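Local coordinates for protein putative decarboxylase involved in desferrioxamine biosynthesis (Erwinia amylovora, PDB 5O5C) that probably decarboxylates lysine with the help of pyridoxal 5'-phosphate, an early step in the biosynthesis of the siderophore desferrioxamine, at residues L179-S184 and G292-V297. Sequence-based numbering, arbitrary orientation.
Sequences LLARDS and GMWMHV
Trp294 lays its indole against one side of the helix that carries Leu180, Ala181 and Ser184, and every contact between 179-184 and 292-297 runs through this side chain. Starting at the strand, Trp294 CB lies 3.8 Å from Ala181 CB. Trp294 CG stands anti to the backbone N (chi1 -179°), which sends the ring out from the strand and along the helix surface. CG then meets the same methyl, with Ala181 CB 3.7 Å away; that methyl sits over the five-membered ring, 4.0 Å from its centroid and 25° off the normal, a CH-pi contact. NE1 is occupied elsewhere, hydrogen-bonded to Ser323 OG on the neighbouring strand 323-327. From the fusion bond outward, Ala181 CA lies above the ring near CD2 and CE3, with the Leu180 carbonyl carbon over the same face. Ser184 OG approaches Trp294 CE3 obliquely at 3.5 Å, with CZ3 almost as near. That hydroxyl turns back to its own helix, within hydrogen-bonding distance of the carbonyl oxygens of both Leu180 and Ala181. At the tip, Trp294 CH2 touches Leu180 CB at 3.7 Å. On the side of the helix turned from the strand, Arg182 forms a salt bridge with Asp183 and bonds Leu226 O of its own chain and Ala224 O and Ile225 O of the second subunit. The axes of helix 179-184 and strand 294-297 pass 9.2 Å apart at 175°, so the helix runs nearly antiparallel to the strand it packs on. This is helix-on-sheet packing in the large domain of a fold type I PLP enzyme, where helix 170-189 lies over the central seven-stranded sheet.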
loop_
_atom_site.group_PDB
_atom_site.type_symbol
_atom_site.label_atom_id
_atom_site.label_comp_id
_atom_site.label_asym_id
_atom_site.label_seq_id
_atom_site.Cartn_x
_atom_site.Cartn_y
_atom_site.Cartn_z
ATOM N N LEU B 179 -15.127 2.226 7.739
ATOM C CA LEU B 179 -15.883 2.534 6.565
ATOM C C LEU B 179 -17.132 1.610 6.501
ATOM O O LEU B 179 -18.263 2.101 6.374
ATOM C CB LEU B 179 -15.025 2.425 5.324
ATOM C CG LEU B 179 -15.667 2.560 3.929
ATOM C CD1 LEU B 179 -16.474 3.812 3.681
ATOM C CD2 LEU B 179 -14.529 2.438 2.921
ATOM N N LEU B 180 -16.887 0.308 6.631
ATOM C CA LEU B 180 -17.926 -0.684 6.677
ATOM C C LEU B 180 -18.855 -0.450 7.865
ATOM O O LEU B 180 -20.047 -0.495 7.684
ATOM C CB LEU B 180 -17.384 -2.107 6.687
ATOM C CG LEU B 180 -17.135 -2.714 5.317
ATOM C CD1 LEU B 180 -16.227 -1.842 4.487
ATOM C CD2 LEU B 180 -16.545 -4.109 5.379
ATOM N N ALA B 181 -18.325 -0.162 9.051
ATOM C CA ALA B 181 -19.198 0.097 10.228
ATOM C C ALA B 181 -20.090 1.251 9.955
ATOM O O ALA B 181 -21.262 1.147 10.178
ATOM C CB ALA B 181 -18.401 0.367 11.493
ATOM N N ARG B 182 -19.522 2.368 9.532
ATOM C CA ARG B 182 -20.255 3.538 9.087
ATOM C C ARG B 182 -21.305 3.187 8.040
ATOM O O ARG B 182 -22.500 3.453 8.276
ATOM C CB ARG B 182 -19.320 4.605 8.504
ATOM C CG ARG B 182 -19.986 5.923 8.164
ATOM C CD ARG B 182 -19.097 6.789 7.294
ATOM N NE ARG B 182 -19.058 6.248 5.924
ATOM C CZ ARG B 182 -18.412 6.777 4.900
ATOM N NH1 ARG B 182 -17.715 7.908 5.014
ATOM N NH2 ARG B 182 -18.474 6.175 3.728
ATOM N N ASP B 183 -20.881 2.642 6.888
ATOM C CA ASP B 183 -21.846 2.335 5.821
ATOM C C ASP B 183 -22.861 1.271 6.129
ATOM O O ASP B 183 -24.025 1.449 5.813
ATOM C CB ASP B 183 -21.195 2.038 4.477
ATOM C CG ASP B 183 -20.509 3.251 3.879
ATOM O OD1 ASP B 183 -20.351 4.269 4.557
ATOM O OD2 ASP B 183 -20.106 3.159 2.730
ATOM N N SER B 184 -22.477 0.186 6.781
ATOM C CA SER B 184 -23.503 -0.828 7.173
ATOM C C SER B 184 -24.576 -0.306 8.135
ATOM O O SER B 184 -25.756 -0.738 8.077
ATOM C CB SER B 184 -22.869 -2.016 7.816
ATOM O OG SER B 184 -22.405 -1.624 9.102
ATOM N N GLY B 292 -26.765 -3.324 19.013
ATOM C CA GLY B 292 -26.600 -3.433 17.529
ATOM C C GLY B 292 -25.302 -2.933 16.895
ATOM O O GLY B 292 -25.260 -2.576 15.694
ATOM N N MET B 293 -24.241 -2.879 17.679
ATOM C CA MET B 293 -22.999 -2.225 17.220
ATOM C C MET B 293 -22.063 -3.144 16.460
ATOM O O MET B 293 -22.066 -4.323 16.673
ATOM C CB MET B 293 -22.246 -1.606 18.394
ATOM C CG MET B 293 -22.959 -0.392 18.939
ATOM S SD MET B 293 -21.880 0.552 19.975
ATOM C CE MET B 293 -21.735 -0.471 21.444
ATOM N N TRP B 294 -21.243 -2.556 15.593
ATOM C CA TRP B 294 -20.244 -3.268 14.835
ATOM C C TRP B 294 -19.092 -3.524 15.814
ATOM O O TRP B 294 -18.691 -2.602 16.518
ATOM C CB TRP B 294 -19.762 -2.409 13.659
ATOM C CG TRP B 294 -18.732 -3.035 12.782
ATOM C CD1 TRP B 294 -17.392 -3.251 13.062
ATOM C CD2 TRP B 294 -18.950 -3.567 11.491
ATOM N NE1 TRP B 294 -16.776 -3.872 11.991
ATOM C CE2 TRP B 294 -17.707 -4.059 11.014
ATOM C CE3 TRP B 294 -20.067 -3.637 10.667
ATOM C CZ2 TRP B 294 -17.563 -4.610 9.750
ATOM C CZ3 TRP B 294 -19.931 -4.180 9.465
ATOM C CH2 TRP B 294 -18.679 -4.678 9.000
ATOM N N MET B 295 -18.609 -4.763 15.863
ATOM C CA MET B 295 -17.388 -5.084 16.579
ATOM C C MET B 295 -16.228 -5.255 15.620
ATOM O O MET B 295 -16.200 -6.152 14.749
ATOM C CB MET B 295 -17.520 -6.320 17.445
ATOM C CG MET B 295 -16.488 -6.389 18.557
ATOM S SD MET B 295 -16.389 -8.044 19.250
ATOM C CE MET B 295 -14.998 -7.897 20.352
ATOM N N HIS B 296 -15.255 -4.380 15.782
ATOM C CA HIS B 296 -14.037 -4.516 15.041
ATOM C C HIS B 296 -12.918 -4.931 15.986
ATOM O O HIS B 296 -12.692 -4.304 17.027
ATOM C CB HIS B 296 -13.712 -3.221 14.346
ATOM C CG HIS B 296 -12.352 -3.207 13.763
ATOM N ND1 HIS B 296 -11.966 -4.128 12.822
ATOM C CD2 HIS B 296 -11.271 -2.427 14.009
ATOM C CE1 HIS B 296 -10.739 -3.860 12.448
ATOM N NE2 HIS B 296 -10.269 -2.869 13.190
ATOM N N VAL B 297 -12.242 -6.020 15.657
ATOM C CA VAL B 297 -11.056 -6.405 16.430
ATOM C C VAL B 297 -9.806 -5.928 15.716
ATOM O O VAL B 297 -9.560 -6.341 14.585
ATOM C CB VAL B 297 -11.046 -7.909 16.715
ATOM C CG1 VAL B 297 -9.715 -8.377 17.264
ATOM C CG2 VAL B 297 -12.121 -8.191 17.719
#